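Local atomic coordinates of purine nucleoside phosphorylase (Thermus thermophilus, PDB entry 6TK9), a protein that probably catalyses the reversible phosphorolysis of purine nucleosides such as inosine and guanosine to the free base and ribose 1-phosphate. Residues 166-178 with 259-271. Numbering follows the deposited sequence.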
loop_
_atom_site.group_PDB
_atom_site.type_symbol
_atom_site.label_atom_id
_atom_site.label_comp_id
_atom_site.label_asym_id
_atom_site.label_seq_id
_atom_site.Cartn_x
_atom_site.Cartn_y
_atom_site.Cartn_z
ATOM N N LEU A 166 22.753 -22.806 2.320
ATOM C CA LEU A 166 24.096 -22.959 2.939
ATOM C C LEU A 166 24.292 -21.873 3.998
ATOM O O LEU A 166 24.767 -22.192 5.107
ATOM C CB LEU A 166 25.188 -22.870 1.868
ATOM C CG LEU A 166 26.595 -23.133 2.398
ATOM C CD1 LEU A 166 26.808 -24.628 2.626
ATOM C CD2 LEU A 166 27.652 -22.577 1.466
ATOM N N ALA A 167 23.953 -20.635 3.650
ATOM C CA ALA A 167 24.086 -19.454 4.521
ATOM C C ALA A 167 23.250 -19.696 5.776
ATOM O O ALA A 167 23.711 -19.285 6.860
ATOM C CB ALA A 167 23.672 -18.192 3.790
ATOM N N ARG A 168 22.092 -20.355 5.643
ATOM C CA ARG A 168 21.195 -20.666 6.794
ATOM C C ARG A 168 21.816 -21.757 7.672
ATOM O O ARG A 168 21.841 -21.581 8.908
ATOM C CB ARG A 168 19.805 -21.078 6.304
ATOM C CG ARG A 168 18.944 -19.899 5.883
ATOM C CD ARG A 168 17.882 -20.328 4.911
ATOM N NE ARG A 168 16.982 -19.214 4.649
ATOM C CZ ARG A 168 15.995 -19.235 3.763
ATOM N NH1 ARG A 168 15.773 -20.327 3.053
ATOM N NH2 ARG A 168 15.236 -18.168 3.590
ATOM N N LYS A 169 22.314 -22.831 7.054
ATOM C CA LYS A 169 22.965 -23.971 7.752
ATOM C C LYS A 169 24.141 -23.435 8.587
ATOM O O LYS A 169 24.245 -23.763 9.800
ATOM C CB LYS A 169 23.382 -25.025 6.721
ATOM C CG LYS A 169 23.660 -26.408 7.291
ATOM C CD LYS A 169 23.509 -27.515 6.271
ATOM C CE LYS A 169 24.025 -28.845 6.778
ATOM N NZ LYS A 169 25.462 -28.758 7.127
ATOM N N VAL A 170 24.976 -22.580 8.000
ATOM C CA VAL A 170 26.218 -22.124 8.681
ATOM C C VAL A 170 25.837 -21.213 9.847
ATOM O O VAL A 170 26.549 -21.249 10.851
ATOM C CB VAL A 170 27.206 -21.458 7.710
ATOM C CG1 VAL A 170 28.392 -20.824 8.437
ATOM C CG2 VAL A 170 27.675 -22.438 6.646
ATOM N N ALA A 171 24.767 -20.436 9.742
ATOM C CA ALA A 171 24.319 -19.540 10.840
ATOM C C ALA A 171 23.874 -20.379 12.044
ATOM O O ALA A 171 24.361 -20.117 13.170
ATOM C CB ALA A 171 23.209 -18.631 10.382
ATOM N N ARG A 172 23.001 -21.362 11.807
ATOM C CA ARG A 172 22.551 -22.342 12.838
ATOM C C ARG A 172 23.784 -22.930 13.534
ATOM O O ARG A 172 23.908 -22.697 14.740
ATOM C CB ARG A 172 21.627 -23.377 12.193
ATOM C CG ARG A 172 20.253 -22.793 11.891
ATOM C CD ARG A 172 19.367 -23.383 10.807
ATOM N NE ARG A 172 19.768 -24.581 10.077
ATOM C CZ ARG A 172 19.472 -24.798 8.785
ATOM N NH1 ARG A 172 18.795 -23.896 8.089
ATOM N NH2 ARG A 172 19.875 -25.908 8.183
ATOM N N ARG A 173 24.678 -23.580 12.778
ATOM C CA ARG A 173 25.960 -24.166 13.263
ATOM C C ARG A 173 26.668 -23.179 14.216
ATOM O O ARG A 173 27.041 -23.617 15.331
ATOM C CB ARG A 173 26.819 -24.566 12.055
ATOM C CG ARG A 173 27.901 -25.604 12.318
ATOM C CD ARG A 173 29.316 -25.035 12.425
ATOM N NE ARG A 173 29.796 -24.907 13.807
ATOM C CZ ARG A 173 30.882 -24.229 14.206
ATOM N NH1 ARG A 173 31.641 -23.580 13.334
ATOM N NH2 ARG A 173 31.195 -24.195 15.492
ATOM N N GLN A 174 26.795 -21.891 13.852
ATOM C CA GLN A 174 27.599 -20.894 14.621
ATOM C C GLN A 174 26.747 -20.225 15.712
ATOM O O GLN A 174 27.227 -19.222 16.277
ATOM C CB GLN A 174 28.239 -19.830 13.708
ATOM C CG GLN A 174 29.157 -20.403 12.627
ATOM C CD GLN A 174 29.940 -19.390 11.819
ATOM O OE1 GLN A 174 30.689 -19.758 10.906
ATOM N NE2 GLN A 174 29.805 -18.111 12.152
ATOM N N ASP A 175 25.561 -20.760 16.025
ATOM C CA ASP A 175 24.574 -20.172 16.980
ATOM C C ASP A 175 24.405 -18.664 16.685
ATOM O O ASP A 175 24.377 -17.852 17.644
ATOM C CB ASP A 175 24.961 -20.485 18.433
ATOM C CG ASP A 175 23.817 -20.336 19.432
ATOM O OD1 ASP A 175 22.730 -20.905 19.173
ATOM O OD2 ASP A 175 24.005 -19.630 20.454
ATOM N N LEU A 176 24.247 -18.314 15.399
ATOM C CA LEU A 176 24.159 -16.925 14.865
ATOM C C LEU A 176 22.759 -16.703 14.264
ATOM O O LEU A 176 22.333 -17.526 13.425
ATOM C CB LEU A 176 25.284 -16.774 13.830
ATOM C CG LEU A 176 25.550 -15.391 13.233
ATOM C CD1 LEU A 176 24.807 -15.235 11.921
ATOM C CD2 LEU A 176 25.209 -14.257 14.198
ATOM N N HIS A 177 22.038 -15.675 14.725
ATOM C CA HIS A 177 20.692 -15.319 14.202
ATOM C C HIS A 177 20.871 -14.502 12.927
ATOM O O HIS A 177 21.328 -13.344 13.042
ATOM C CB HIS A 177 19.820 -14.556 15.208
ATOM C CG HIS A 177 18.471 -14.236 14.654
ATOM N ND1 HIS A 177 17.746 -15.152 13.900
ATOM C CD2 HIS A 177 17.710 -13.120 14.730
ATOM C CE1 HIS A 177 16.604 -14.610 13.545
ATOM N NE2 HIS A 177 16.557 -13.363 14.042
ATOM N N LEU A 178 20.542 -15.120 11.784
ATOM C CA LEU A 178 20.712 -14.586 10.405
ATOM C C LEU A 178 19.393 -13.949 9.964
ATOM O O LEU A 178 18.445 -14.722 9.676
ATOM C CB LEU A 178 21.112 -15.733 9.475
ATOM C CG LEU A 178 21.367 -15.380 8.010
ATOM C CD1 LEU A 178 22.528 -14.394 7.857
ATOM C CD2 LEU A 178 21.647 -16.639 7.218
ATOM N N VAL A 259 32.570 -11.405 14.312
ATOM C CA VAL A 259 31.339 -12.237 14.112
ATOM C C VAL A 259 31.183 -12.506 12.609
ATOM O O VAL A 259 30.879 -13.666 12.261
ATOM C CB VAL A 259 30.068 -11.593 14.714
ATOM C CG1 VAL A 259 28.806 -12.360 14.329
ATOM C CG2 VAL A 259 30.146 -11.465 16.228
ATOM N N PHE A 260 31.434 -11.488 11.769
ATOM C CA PHE A 260 31.209 -11.476 10.294
ATOM C C PHE A 260 32.292 -12.276 9.536
ATOM O O PHE A 260 31.982 -12.991 8.547
ATOM C CB PHE A 260 31.141 -10.026 9.807
ATOM C CG PHE A 260 31.087 -9.877 8.310
ATOM C CD1 PHE A 260 29.905 -10.095 7.621
ATOM C CD2 PHE A 260 32.220 -9.540 7.588
ATOM C CE1 PHE A 260 29.848 -9.970 6.242
ATOM C CE2 PHE A 260 32.164 -9.437 6.205
ATOM C CZ PHE A 260 30.979 -9.650 5.536
ATOM N N ARG A 261 33.553 -12.153 9.935
ATOM C CA ARG A 261 34.668 -12.930 9.315
ATOM C C ARG A 261 34.488 -14.410 9.650
ATOM O O ARG A 261 34.711 -15.259 8.739
ATOM C CB ARG A 261 36.031 -12.463 9.823
ATOM C CG ARG A 261 36.426 -11.098 9.299
ATOM C CD ARG A 261 37.614 -10.550 10.049
ATOM N NE ARG A 261 37.399 -9.131 10.150
ATOM C CZ ARG A 261 37.565 -8.413 11.238
ATOM N NH1 ARG A 261 38.030 -8.967 12.343
ATOM N NH2 ARG A 261 37.304 -7.117 11.201
ATOM N N ARG A 262 34.070 -14.702 10.890
ATOM C CA ARG A 262 33.792 -16.095 11.336
ATOM C C ARG A 262 32.680 -16.688 10.466
ATOM O O ARG A 262 32.730 -17.911 10.197
ATOM C CB ARG A 262 33.422 -16.145 12.817
ATOM C CG ARG A 262 33.446 -17.552 13.391
ATOM C CD ARG A 262 32.816 -17.641 14.767
ATOM N NE ARG A 262 32.445 -19.029 15.021
ATOM C CZ ARG A 262 31.448 -19.426 15.816
ATOM N NH1 ARG A 262 30.693 -18.546 16.461
ATOM N NH2 ARG A 262 31.204 -20.718 15.951
ATOM N N TYR A 263 31.720 -15.857 10.032
ATOM C CA TYR A 263 30.548 -16.305 9.242
ATOM C C TYR A 263 31.021 -16.533 7.804
ATOM O O TYR A 263 30.765 -17.626 7.248
ATOM C CB TYR A 263 29.355 -15.352 9.421
ATOM C CG TYR A 263 28.121 -15.767 8.657
ATOM C CD1 TYR A 263 27.449 -16.940 8.950
ATOM C CD2 TYR A 263 27.641 -15.000 7.610
ATOM C CE1 TYR A 263 26.341 -17.350 8.221
ATOM C CE2 TYR A 263 26.516 -15.374 6.890
ATOM C CZ TYR A 263 25.861 -16.555 7.192
ATOM O OH TYR A 263 24.778 -16.927 6.452
ATOM N N VAL A 264 31.737 -15.567 7.222
ATOM C CA VAL A 264 32.173 -15.652 5.796
ATOM C C VAL A 264 33.027 -16.908 5.651
ATOM O O VAL A 264 32.800 -17.692 4.692
ATOM C CB VAL A 264 32.932 -14.396 5.338
ATOM C CG1 VAL A 264 33.521 -14.587 3.949
ATOM C CG2 VAL A 264 32.044 -13.155 5.361
ATOM N N ARG A 265 33.955 -17.098 6.597
ATOM C CA ARG A 265 34.869 -18.279 6.662
ATOM C C ARG A 265 34.021 -19.555 6.718
ATOM O O ARG A 265 34.302 -20.471 5.922
ATOM C CB ARG A 265 35.808 -18.194 7.871
ATOM C CG ARG A 265 36.975 -17.225 7.717
ATOM C CD ARG A 265 37.657 -17.042 9.060
ATOM N NE ARG A 265 38.832 -16.190 8.964
ATOM C CZ ARG A 265 39.996 -16.557 8.438
ATOM N NH1 ARG A 265 40.158 -17.772 7.936
ATOM N NH2 ARG A 265 41.001 -15.700 8.409
ATOM N N GLY A 266 33.025 -19.598 7.613
ATOM C CA GLY A 266 32.074 -20.720 7.741
ATOM C C GLY A 266 31.519 -21.142 6.390
ATOM O O GLY A 266 31.584 -22.344 6.062
ATOM N N ILE A 267 31.022 -20.171 5.621
ATOM C CA ILE A 267 30.451 -20.374 4.258
ATOM C C ILE A 267 31.556 -20.865 3.310
ATOM O O ILE A 267 31.369 -21.930 2.694
ATOM C CB ILE A 267 29.787 -19.070 3.774
ATOM C CG1 ILE A 267 28.518 -18.781 4.579
ATOM C CG2 ILE A 267 29.528 -19.107 2.276
ATOM C CD1 ILE A 267 28.159 -17.314 4.668
ATOM N N LEU A 268 32.653 -20.111 3.181
ATOM C CA LEU A 268 33.834 -20.477 2.346
ATOM C C LEU A 268 34.203 -21.949 2.535
ATOM O O LEU A 268 34.588 -22.584 1.535
ATOM C CB LEU A 268 35.040 -19.603 2.711
ATOM C CG LEU A 268 35.544 -18.666 1.616
ATOM C CD1 LEU A 268 34.450 -17.725 1.159
ATOM C CD2 LEU A 268 36.728 -17.863 2.122
ATOM N N ALA A 269 34.148 -22.469 3.762
ATOM C CA ALA A 269 34.669 -23.817 4.093
ATOM C C ALA A 269 33.806 -24.884 3.417
ATOM O O ALA A 269 34.342 -25.963 3.146
ATOM C CB ALA A 269 34.722 -24.012 5.580
ATOM N N GLU A 270 32.540 -24.578 3.120
ATOM C CA GLU A 270 31.559 -25.563 2.591
ATOM C C GLU A 270 31.472 -25.495 1.059
ATOM O O GLU A 270 30.816 -26.373 0.506
ATOM C CB GLU A 270 30.181 -25.329 3.208
ATOM C CG GLU A 270 30.187 -25.139 4.724
ATOM C CD GLU A 270 30.347 -26.392 5.578
ATOM O OE1 GLU A 270 31.391 -27.075 5.456
ATOM O OE2 GLU A 270 29.435 -26.671 6.384
ATOM N N LEU A 271 32.137 -24.529 0.405
ATOM C CA LEU A 271 32.058 -24.251 -1.065
ATOM C C LEU A 271 33.125 -25.046 -1.839
ATOM O O LEU A 271 32.968 -25.358 -3.048
ATOM C CB LEU A 271 32.252 -22.745 -1.314
ATOM C CG LEU A 271 31.137 -21.827 -0.812
ATOM C CD1 LEU A 271 31.437 -20.367 -1.136
ATOM C CD2 LEU A 271 29.796 -22.248 -1.393
ATOM O OXT LEU A 271 34.184 -25.368 -1.282
#
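Helix segments 166-173 and 259-270 cross obliquely, their axes 9.4 Å apart at closest approach and their N-to-C directions 124° apart, and V170 lies opposite G266. V170 fits as a knob into the hole formed by Y263, G266, I267 and E270; its CG1 lies 3.7 Å from G266 CA, over a backbone that carries no side chain there. Y263 reaches across with CG anti to its backbone N (chi1 -179°), carrying the ring to A167, where OH donates a hydrogen bond of 2.6 Å to A167 O. The hydroxyl lies above the carbonyl plane, while A171 N reaches the same oxygen from the opposite face. V170 CG1 packs on CD1 of the ring and A171 CB on CE1; L178 crosses the phenol nearly at a right angle, CD1 4.0 Å from Y263 CZ. An alanine in place of Y263 would probably leave A167 O with its helical bond alone and open a gap beside V170, A171 and L178. Both helices pack on the central mixed β-sheet of the phosphorylase fold, A167 against strand 124-133 and I267 against strands 106-115 and 225-235. Past the Schellman motif with D175 at C′, L176 CD2 meets V259 CG1 at 4.1 Å. The R262 guanidinium stacks on the Q174 amide, the two planes 11° apart, with Q174 CB over one guanidinium face. At the other end, L166 spreads CD1 against E270 CB (3.5 Å) and CD2 against L271 CD2 (3.6 Å).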